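Local structure of alpha-L-rhamnosidase (Aspergillus terreus, 6GSZ) at residues F828-V833 against Y863-V868; L702-S707 against V767-H772; N688-G693 against F715-R720. The protein probably hydrolyses terminal non-reducing alpha-L-rhamnose residues from alpha-L-rhamnosides, as a calcium-binding glycoside hydrolase. One frame throughout, in Å; residues are numbered along the deposited sequence.

Contact 1 (F828-V833 against Y863-V868); sequences FDFHLV and YHVRCV
Phe-828 faces two residues of the partner strand at once, Cys-867 and Val-868, which, with the positive phi of Cys-867 (59°), fits a G1 beta bulge. Its carbonyl accepts Val-868 N (Phe-828 O to Val-868 N, 2.8 Å), while the return bond from Phe-828 N to Val-868 O is weak. Cys-867 turns its own N-H to the next side chain instead. Asp-829 takes it on OD1, met nearly along the C-O bond (Asp-829 OD1 to Cys-867 N, 3.1 Å), and in the conformer given for Arg-866 its OD2 forms a salt bridge with Arg-866 NH1 at 3.0 Å. The carboxylate and guanidinium planes then stand 87° apart, with NH1 above the carboxylate plane. OD1 thus holds the bulge residue Cys-867, while OD2 pairs with the preceding Arg-866. At Phe-830 the regular antiparallel register begins: a hydrogen-bonded pair with Val-865, both N-to-O bonds nearly straight. CB of Phe-830 packs on Val-868 CG2 (3.9 Å), and Val-865 CG2 reaches the ring edge at CD2. His-831 turns to the other face, in a non-hydrogen-bonded pair with His-864; their rings meet rim to rim, planes at 62°, through a hydrogen bond between His-831 ND1 and His-864 ND1 (2.7 Å). Asp-819 holds NE2 of His-831, and Glu-862 that of His-864. Leu-832 returns to the face of Phe-830 as a hydrogen-bonded pair with Tyr-863, its CD2 lying beside Tyr-863 CD1 at 4.1 Å. In the five-stranded antiparallel sheet, 859-868 is the outermost strand and 828-836 separates it from 810-819, whose Trp-817 stacks on His-831; the Phe-830, Leu-832 and Tyr-863 side meets Val-844 of strand 841-845 and the loop residues Pro-847 and Leu-846.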
loop_
_atom_site.group_PDB
_atom_site.type_symbol
_atom_site.label_atom_id
_atom_site.label_comp_id
_atom_site.label_asym_id
_atom_site.label_seq_id
_atom_site.Cartn_x
_atom_site.Cartn_y
_atom_site.Cartn_z
ATOM N N PHE A 828 4.939 -30.905 -26.249
ATOM C CA PHE A 828 4.015 -31.141 -25.148
ATOM C C PHE A 828 2.592 -30.766 -25.592
ATOM O O PHE A 828 2.398 -30.027 -26.557
ATOM C CB PHE A 828 4.471 -30.356 -23.911
ATOM C CG PHE A 828 5.502 -31.041 -23.039
ATOM C CD1 PHE A 828 5.114 -31.914 -22.023
ATOM C CD2 PHE A 828 6.861 -30.802 -23.208
ATOM C CE1 PHE A 828 6.057 -32.538 -21.216
ATOM C CE2 PHE A 828 7.804 -31.424 -22.397
ATOM C CZ PHE A 828 7.400 -32.290 -21.402
ATOM N N ASP A 829 1.600 -31.307 -24.881
ATOM C CA ASP A 829 0.245 -30.889 -24.971
ATOM C C ASP A 829 0.013 -29.814 -23.897
ATOM O O ASP A 829 0.388 -30.017 -22.739
ATOM C CB ASP A 829 -0.716 -32.054 -24.730
ATOM C CG ASP A 829 -0.693 -33.072 -25.837
ATOM O OD1 ASP A 829 -0.192 -32.705 -26.920
ATOM O OD2 ASP A 829 -1.156 -34.184 -25.533
ATOM N N PHE A 830 -0.578 -28.687 -24.311
ATOM C CA PHE A 830 -0.842 -27.541 -23.445
ATOM C C PHE A 830 -2.356 -27.419 -23.273
ATOM O O PHE A 830 -3.102 -27.444 -24.237
ATOM C CB PHE A 830 -0.258 -26.272 -24.073
ATOM C CG PHE A 830 -0.590 -24.993 -23.346
ATOM C CD1 PHE A 830 0.106 -24.629 -22.199
ATOM C CD2 PHE A 830 -1.597 -24.162 -23.797
ATOM C CE1 PHE A 830 -0.185 -23.451 -21.532
ATOM C CE2 PHE A 830 -1.868 -22.978 -23.137
ATOM C CZ PHE A 830 -1.176 -22.629 -21.998
ATOM N N HIS A 831 -2.784 -27.243 -22.037
ATOM C CA HIS A 831 -4.195 -27.127 -21.701
ATOM C C HIS A 831 -4.383 -25.839 -20.913
ATOM O O HIS A 831 -3.620 -25.598 -19.964
ATOM C CB HIS A 831 -4.635 -28.320 -20.849
ATOM C CG HIS A 831 -4.190 -29.621 -21.419
ATOM N ND1 HIS A 831 -4.867 -30.289 -22.434
ATOM C CD2 HIS A 831 -3.100 -30.362 -21.128
ATOM C CE1 HIS A 831 -4.218 -31.413 -22.704
ATOM N NE2 HIS A 831 -3.116 -31.466 -21.944
ATOM N N LEU A 832 -5.399 -25.057 -21.278
ATOM C CA LEU A 832 -5.672 -23.781 -20.609
ATOM C C LEU A 832 -7.171 -23.607 -20.406
ATOM O O LEU A 832 -7.969 -23.724 -21.346
ATOM C CB LEU A 832 -5.124 -22.647 -21.488
ATOM C CG LEU A 832 -5.527 -21.229 -21.103
ATOM C CD1 LEU A 832 -4.909 -20.815 -19.772
ATOM C CD2 LEU A 832 -5.125 -20.195 -22.163
ATOM N N VAL A 833 -7.544 -23.223 -19.185
ATOM C CA VAL A 833 -8.861 -22.726 -18.873
ATOM C C VAL A 833 -8.729 -21.249 -18.523
ATOM O O VAL A 833 -8.003 -20.902 -17.572
ATOM C CB VAL A 833 -9.491 -23.511 -17.714
ATOM C CG1 VAL A 833 -10.862 -22.962 -17.327
ATOM C CG2 VAL A 833 -9.598 -24.991 -18.062
ATOM N N TYR A 863 -8.915 -24.384 -23.842
ATOM C CA TYR A 863 -8.065 -24.565 -25.021
ATOM C C TYR A 863 -7.161 -25.787 -24.837
ATOM O O TYR A 863 -6.503 -25.933 -23.817
ATOM C CB TYR A 863 -7.224 -23.311 -25.283
ATOM C CG TYR A 863 -8.017 -22.039 -25.454
ATOM C CD1 TYR A 863 -8.373 -21.247 -24.376
ATOM C CD2 TYR A 863 -8.442 -21.646 -26.712
ATOM C CE1 TYR A 863 -9.121 -20.098 -24.556
ATOM C CE2 TYR A 863 -9.185 -20.497 -26.902
ATOM C CZ TYR A 863 -9.521 -19.713 -25.819
ATOM O OH TYR A 863 -10.263 -18.591 -25.999
ATOM N N HIS A 864 -7.127 -26.651 -25.860
ATOM C CA HIS A 864 -6.253 -27.792 -25.826
ATOM C C HIS A 864 -5.361 -27.717 -27.049
ATOM O O HIS A 864 -5.877 -27.796 -28.160
ATOM C CB HIS A 864 -7.041 -29.108 -25.754
ATOM C CG HIS A 864 -7.865 -29.221 -24.526
ATOM N ND1 HIS A 864 -7.339 -29.652 -23.317
ATOM C CD2 HIS A 864 -9.129 -28.846 -24.271
ATOM C CE1 HIS A 864 -8.280 -29.573 -22.389
ATOM N NE2 HIS A 864 -9.384 -29.086 -22.949
ATOM N N VAL A 865 -4.066 -27.489 -26.840
ATOM C CA VAL A 865 -3.122 -27.317 -27.917
ATOM C C VAL A 865 -2.192 -28.513 -27.916
ATOM O O VAL A 865 -1.382 -28.688 -27.009
ATOM C CB VAL A 865 -2.323 -26.004 -27.861
ATOM C CG1 VAL A 865 -1.549 -25.815 -29.155
ATOM C CG2 VAL A 865 -3.231 -24.819 -27.601
ATOM N N ARG A 866 -2.299 -29.318 -28.975
ATOM C CA ARG A 866 -1.566 -30.559 -29.057
ATOM C C ARG A 866 -0.232 -30.270 -29.743
ATOM O O ARG A 866 -0.178 -29.478 -30.662
ATOM C CB ARG A 866 -2.324 -31.631 -29.851
ATOM C CG ARG A 866 -3.543 -32.220 -29.154
ATOM C CD ARG A 866 -3.263 -33.252 -28.075
ATOM N NE ARG A 866 -4.505 -33.890 -27.650
ATOM C CZ ARG A 866 -4.594 -35.057 -27.027
ATOM N NH1 ARG A 866 -3.499 -35.669 -26.601
ATOM N NH2 ARG A 866 -5.784 -35.605 -26.829
ATOM N N CYS A 867 0.836 -30.902 -29.255
ATOM C CA CYS A 867 2.159 -30.901 -29.926
ATOM C C CYS A 867 2.693 -29.468 -30.101
ATOM O O CYS A 867 3.073 -29.043 -31.205
ATOM C CB CYS A 867 2.098 -31.619 -31.271
ATOM S SG CYS A 867 1.393 -33.292 -31.176
ATOM N N VAL A 868 2.723 -28.733 -28.991
ATOM C CA VAL A 868 3.277 -27.372 -28.952
ATOM C C VAL A 868 4.798 -27.460 -29.003
ATOM O O VAL A 868 5.382 -28.170 -28.185
ATOM C CB VAL A 868 2.892 -26.611 -27.671
ATOM C CG1 VAL A 868 3.603 -25.262 -27.592
ATOM C CG2 VAL A 868 1.397 -26.419 -27.552
#

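Contact 2 (L702-S707 against V767-H772); sequences LGHTLS and VGSWLH
Ser-769 and His-704 join the two helices by a hydrogen bond between Ser-769 OG and His-704 NE2, 2.8 Å long and nearly straight. OG approaches the imidazole at its edge, near the ring plane, and it also bonds to Ser-766 O one turn back, so two partners fix the hydroxyl. At the following position Trp-770 reaches across with CG anti to its backbone N (chi1 -164°), and its CD1 packs against the backbone of Gly-703. With no side chain, Gly-703 lets Trp-770 CD1 approach to 3.3 Å from its carbonyl carbon, Gly-703 C. The indole NE1 donates to Ser-707 OG (Trp-770 NE1 to Ser-707 OG, 2.9 Å), a bond close to the ring plane, and Ser-712 is a second partner of that OG. CD1 also lies over one face of His-704, toward its rim, with the two ring planes inclined at 57°. The helix segments approach to 9.4 Å at 42°, and Phe-715 and Tyr-716 meet the indole edge-to-face. Both helices belong to the six-hairpin glycosidase domain, whose fold in this family is an (alpha/alpha)6 barrel.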
loop_
_atom_site.group_PDB
_atom_site.type_symbol
_atom_site.label_atom_id
_atom_site.label_comp_id
_atom_site.label_asym_id
_atom_site.label_seq_id
_atom_site.Cartn_x
_atom_site.Cartn_y
_atom_site.Cartn_z
ATOM N N LEU A 702 13.504 -6.520 -15.641
ATOM C CA LEU A 702 14.400 -7.494 -16.277
ATOM C C LEU A 702 13.615 -8.622 -16.954
ATOM O O LEU A 702 13.848 -8.956 -18.117
ATOM C CB LEU A 702 15.396 -8.043 -15.253
ATOM C CG LEU A 702 16.414 -9.036 -15.804
ATOM C CD1 LEU A 702 17.255 -8.400 -16.912
ATOM C CD2 LEU A 702 17.305 -9.551 -14.681
ATOM N N GLY A 703 12.678 -9.266 -16.261
ATOM C CA GLY A 703 11.917 -10.353 -16.843
ATOM C C GLY A 703 11.089 -9.884 -18.018
ATOM O O GLY A 703 10.993 -10.578 -19.042
ATOM N N HIS A 704 10.464 -8.718 -17.897
ATOM C CA HIS A 704 9.626 -8.184 -18.956
ATOM C C HIS A 704 10.462 -7.857 -20.183
ATOM O O HIS A 704 9.979 -8.010 -21.321
ATOM C CB HIS A 704 8.839 -6.965 -18.503
ATOM C CG HIS A 704 7.890 -7.310 -17.420
ATOM N ND1 HIS A 704 6.853 -8.194 -17.615
ATOM C CD2 HIS A 704 7.851 -6.947 -16.118
ATOM C CE1 HIS A 704 6.186 -8.336 -16.474
ATOM N NE2 HIS A 704 6.794 -7.594 -15.539
ATOM N N THR A 705 11.705 -7.432 -19.981
ATOM C CA THR A 705 12.584 -7.089 -21.066
ATOM C C THR A 705 12.936 -8.367 -21.829
ATOM O O THR A 705 12.906 -8.421 -23.084
ATOM C CB THR A 705 13.858 -6.389 -20.581
ATOM O OG1 THR A 705 13.515 -5.167 -19.913
ATOM C CG2 THR A 705 14.812 -6.097 -21.717
ATOM N N LEU A 706 13.306 -9.429 -21.098
ATOM C CA LEU A 706 13.699 -10.668 -21.738
ATOM C C LEU A 706 12.508 -11.248 -22.494
ATOM O O LEU A 706 12.646 -11.691 -23.656
ATOM C CB LEU A 706 14.269 -11.646 -20.699
ATOM C CG LEU A 706 15.655 -11.276 -20.189
ATOM C CD1 LEU A 706 15.942 -12.009 -18.893
ATOM C CD2 LEU A 706 16.714 -11.591 -21.230
ATOM N N SER A 707 11.323 -11.244 -21.907
ATOM C CA SER A 707 10.130 -11.771 -22.581
ATOM C C SER A 707 9.776 -10.931 -23.817
ATOM O O SER A 707 9.354 -11.484 -24.833
ATOM C CB SER A 707 8.961 -11.847 -21.622
ATOM O OG SER A 707 9.228 -12.802 -20.605
ATOM N N VAL A 767 9.497 -8.709 -9.191
ATOM C CA VAL A 767 9.402 -9.888 -10.061
ATOM C C VAL A 767 7.981 -10.462 -10.066
ATOM O O VAL A 767 7.618 -11.192 -10.994
ATOM C CB VAL A 767 10.434 -10.966 -9.687
ATOM C CG1 VAL A 767 10.094 -11.656 -8.382
ATOM C CG2 VAL A 767 10.610 -11.980 -10.809
ATOM N N GLY A 768 7.128 -10.128 -9.091
ATOM C CA GLY A 768 5.789 -10.652 -9.012
ATOM C C GLY A 768 5.003 -10.403 -10.288
ATOM O O GLY A 768 4.200 -11.256 -10.720
ATOM N N SER A 769 5.174 -9.227 -10.889
ATOM C CA SER A 769 4.442 -8.914 -12.129
ATOM C C SER A 769 4.768 -9.881 -13.254
ATOM O O SER A 769 3.921 -10.093 -14.114
ATOM C CB SER A 769 4.653 -7.486 -12.581
ATOM O OG SER A 769 5.996 -7.214 -12.890
ATOM N N TRP A 770 5.992 -10.410 -13.265
ATOM C CA TRP A 770 6.351 -11.396 -14.293
ATOM C C TRP A 770 5.613 -12.709 -14.011
ATOM O O TRP A 770 5.149 -13.409 -14.939
ATOM C CB TRP A 770 7.866 -11.606 -14.368
ATOM C CG TRP A 770 8.326 -12.286 -15.619
ATOM C CD1 TRP A 770 8.628 -11.660 -16.783
ATOM C CD2 TRP A 770 8.601 -13.682 -15.793
ATOM N NE1 TRP A 770 9.015 -12.585 -17.706
ATOM C CE2 TRP A 770 8.979 -13.833 -17.147
ATOM C CE3 TRP A 770 8.513 -14.824 -14.985
ATOM C CZ2 TRP A 770 9.320 -15.071 -17.683
ATOM C CZ3 TRP A 770 8.848 -16.045 -15.526
ATOM C CH2 TRP A 770 9.255 -16.163 -16.854
ATOM N N LEU A 771 5.517 -13.105 -12.745
ATOM C CA LEU A 771 4.715 -14.279 -12.384
ATOM C C LEU A 771 3.268 -14.102 -12.856
ATOM O O LEU A 771 2.664 -14.990 -13.461
ATOM C CB LEU A 771 4.745 -14.516 -10.877
ATOM C CG LEU A 771 6.117 -14.614 -10.211
ATOM C CD1 LEU A 771 5.979 -14.910 -8.721
ATOM C CD2 LEU A 771 7.085 -15.559 -10.813
ATOM N N HIS A 772 2.721 -12.917 -12.648
ATOM C CA HIS A 772 1.326 -12.661 -12.970
ATOM C C HIS A 772 1.125 -12.659 -14.490
ATOM O O HIS A 772 0.095 -13.194 -14.980
ATOM C CB HIS A 772 0.839 -11.319 -12.385
ATOM C CG HIS A 772 1.010 -11.164 -10.904
ATOM N ND1 HIS A 772 1.242 -9.924 -10.355
ATOM C CD2 HIS A 772 0.981 -12.060 -9.890
ATOM C CE1 HIS A 772 1.329 -10.090 -9.039
ATOM N NE2 HIS A 772 1.172 -11.387 -8.722
#

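Contact 3 (N688-G693 against F715-R720); sequences NDYKVG and FYSMLR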
loop_
_atom_site.group_PDB
_atom_site.type_symbol
_atom_site.label_atom_id
_atom_site.label_comp_id
_atom_site.label_asym_id
_atom_site.label_seq_id
_atom_site.Cartn_x
_atom_site.Cartn_y
_atom_site.Cartn_z
ATOM N N ASN A 688 26.975 -15.448 -16.194
ATOM C CA ASN A 688 26.840 -15.214 -14.758
ATOM C C ASN A 688 26.095 -16.347 -14.054
ATOM O O ASN A 688 25.632 -16.165 -12.930
ATOM C CB ASN A 688 26.089 -13.897 -14.531
ATOM C CG ASN A 688 26.362 -13.276 -13.177
ATOM O OD1 ASN A 688 27.517 -13.238 -12.764
ATOM N ND2 ASN A 688 25.329 -12.757 -12.511
ATOM N N ASP A 689 25.962 -17.521 -14.674
ATOM C CA ASP A 689 25.244 -18.680 -14.117
ATOM C C ASP A 689 23.809 -18.298 -13.733
ATOM O O ASP A 689 23.245 -18.819 -12.771
ATOM C CB ASP A 689 26.020 -19.293 -12.950
ATOM C CG ASP A 689 27.301 -20.003 -13.339
ATOM O OD1 ASP A 689 27.349 -20.576 -14.450
ATOM O OD2 ASP A 689 28.232 -19.964 -12.528
ATOM N N TYR A 690 23.213 -17.401 -14.532
ATOM C CA TYR A 690 21.809 -16.979 -14.415
ATOM C C TYR A 690 21.510 -16.252 -13.094
ATOM O O TYR A 690 20.342 -16.057 -12.759
ATOM C CB TYR A 690 20.835 -18.145 -14.615
ATOM C CG TYR A 690 20.903 -18.708 -16.018
ATOM C CD1 TYR A 690 20.196 -18.132 -17.064
ATOM C CD2 TYR A 690 21.716 -19.799 -16.319
ATOM C CE1 TYR A 690 20.253 -18.635 -18.357
ATOM C CE2 TYR A 690 21.786 -20.307 -17.613
ATOM C CZ TYR A 690 21.040 -19.731 -18.628
ATOM O OH TYR A 690 21.049 -20.222 -19.912
ATOM N N LYS A 691 22.539 -15.801 -12.398
ATOM C CA LYS A 691 22.358 -15.010 -11.179
ATOM C C LYS A 691 21.972 -13.586 -11.566
ATOM O O LYS A 691 22.431 -13.015 -12.569
ATOM C CB LYS A 691 23.636 -14.999 -10.348
ATOM C CG LYS A 691 24.018 -16.368 -9.821
ATOM C CD LYS A 691 25.383 -16.436 -9.188
ATOM C CE LYS A 691 25.618 -17.783 -8.539
ATOM N NZ LYS A 691 26.689 -18.540 -9.225
ATOM N N VAL A 692 21.090 -13.005 -10.764
ATOM C CA VAL A 692 20.577 -11.653 -11.016
ATOM C C VAL A 692 21.722 -10.663 -10.872
ATOM O O VAL A 692 22.562 -10.791 -9.958
ATOM C CB VAL A 692 19.442 -11.267 -10.054
ATOM C CG1 VAL A 692 18.352 -12.305 -10.011
ATOM C CG2 VAL A 692 19.959 -10.979 -8.657
ATOM N N GLY A 693 21.736 -9.651 -11.732
ATOM C CA GLY A 693 22.779 -8.671 -11.775
ATOM C C GLY A 693 22.292 -7.230 -11.698
ATOM O O GLY A 693 23.079 -6.324 -11.822
ATOM N N PHE A 715 14.879 -16.111 -18.618
ATOM C CA PHE A 715 14.408 -15.547 -17.349
ATOM C C PHE A 715 13.963 -16.682 -16.434
ATOM O O PHE A 715 14.174 -16.616 -15.227
ATOM C CB PHE A 715 13.307 -14.489 -17.513
ATOM C CG PHE A 715 13.113 -13.733 -16.216
ATOM C CD1 PHE A 715 14.121 -12.895 -15.762
ATOM C CD2 PHE A 715 11.980 -13.891 -15.449
ATOM C CE1 PHE A 715 13.978 -12.227 -14.551
ATOM C CE2 PHE A 715 11.814 -13.185 -14.257
ATOM C CZ PHE A 715 12.817 -12.350 -13.822
ATOM N N TYR A 716 13.276 -17.691 -16.991
ATOM C CA TYR A 716 12.903 -18.847 -16.178
ATOM C C TYR A 716 14.157 -19.429 -15.497
ATOM O O TYR A 716 14.092 -19.891 -14.335
ATOM C CB TYR A 716 12.182 -19.911 -17.012
ATOM C CG TYR A 716 10.676 -19.808 -17.074
ATOM C CD1 TYR A 716 9.865 -19.971 -15.953
ATOM C CD2 TYR A 716 10.040 -19.607 -18.278
ATOM C CE1 TYR A 716 8.480 -19.918 -16.044
ATOM C CE2 TYR A 716 8.652 -19.578 -18.389
ATOM C CZ TYR A 716 7.859 -19.755 -17.277
ATOM O OH TYR A 716 6.493 -19.745 -17.377
ATOM N N SER A 717 15.274 -19.482 -16.234
ATOM C CA SER A 717 16.506 -20.043 -15.660
ATOM C C SER A 717 17.001 -19.152 -14.515
ATOM O O SER A 717 17.466 -19.676 -13.515
ATOM C CB SER A 717 17.555 -20.261 -16.706
ATOM O OG SER A 717 17.133 -21.260 -17.624
ATOM N N MET A 718 16.896 -17.816 -14.675
ATOM C CA MET A 718 17.215 -16.909 -13.563
ATOM C C MET A 718 16.272 -17.154 -12.382
ATOM O O MET A 718 16.716 -17.224 -11.216
ATOM C CB MET A 718 17.077 -15.446 -13.992
ATOM C CG MET A 718 17.981 -15.061 -15.134
ATOM S SD MET A 718 18.023 -13.278 -15.415
ATOM C CE MET A 718 19.051 -12.796 -14.053
ATOM N N LEU A 719 14.982 -17.272 -12.655
ATOM C CA LEU A 719 13.968 -17.400 -11.598
ATOM C C LEU A 719 14.146 -18.687 -10.796
ATOM O O LEU A 719 13.885 -18.687 -9.590
ATOM C CB LEU A 719 12.577 -17.324 -12.225
ATOM C CG LEU A 719 11.399 -17.368 -11.260
ATOM C CD1 LEU A 719 11.433 -16.169 -10.318
ATOM C CD2 LEU A 719 10.088 -17.415 -12.007
ATOM N N ARG A 720 14.694 -19.734 -11.420
ATOM C CA ARG A 720 14.878 -21.022 -10.752
ATOM C C ARG A 720 16.203 -21.097 -9.981
ATOM O O ARG A 720 16.388 -22.079 -9.239
ATOM C CB ARG A 720 14.792 -22.153 -11.780
ATOM C CG ARG A 720 13.415 -22.296 -12.396
ATOM C CD ARG A 720 13.387 -23.338 -13.488
ATOM N NE ARG A 720 13.867 -24.629 -13.016
ATOM C CZ ARG A 720 14.055 -25.679 -13.800
ATOM N NH1 ARG A 720 14.162 -25.511 -15.107
ATOM N NH2 ARG A 720 14.106 -26.887 -13.265
HETATM O O HOH W 1 18.726 -15.320 -10.528
HETATM O O HOH W 2 17.957 -20.704 -20.384
#
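Tyr-690 CA and Met-718 CA are the closest CA atoms of the two segments, 4.7 Å apart. Tyr-690 sits in a type I' turn, Asn-688 to Lys-691, closed by Lys-691 N to Asn-688 O, while Asn-688 ND2 donates to Lys-691 O from above the carbonyl plane. Tyr-690 O receives a CA-H...O contact from Met-718 CA (3.3 Å), and a water donates to both Tyr-690 O and Met-718 O, bridging the two carbonyls. Among side chains, the tyrosine ring presents a face to Ser-717: CB stands 3.6 Å from the ring centroid, 21° off the normal, a CH-pi contact displaced toward CD1. A second water joins the two hydroxyls, Tyr-690 OH and Ser-717 OG. Met-718 CG lies 4.2 Å from Tyr-690 CB. The methionine chain bends at chi3 (76°), carrying CE to Val-692 CA at 3.6 Å. Ile-685 touches both Tyr-690 and Met-718, and Gln-656 grips Lys-691 O and Gly-693 N. With Tyr-690 N bonded to Ile-685 O and Asp-689 N to Lys-686 O, a Schellman motif with Asp-689, at positive phi, as its C' residue ends helix 671-687, and the type I' turn overlaps it.

In the fold
Along the chain, the 688-693 turn comes first, after helix 671-687, and contact 3 closes a loop when helix 712-719 packs on it. Helix 699-708 lies within that loop and opens contact 2, which closes only at 767-772, so contacts 2 and 3 cross. Their centres are about 12 Å apart and they touch: Phe-715 CD2 lies 3.4 Å from Trp-770 CD2, placing helix 712-719 against both helices of contact 2. Contact 1 follows in series, about 23 Å from contact 2 between centres; it closes the loop from strand 828-836 to strand 859-868, which holds strands 841-845 and 853-856 of another sheet. Contacts 2 and 3 tie helices of the six-hairpin glycosidase domain; contact 1 finishes a sheet edge.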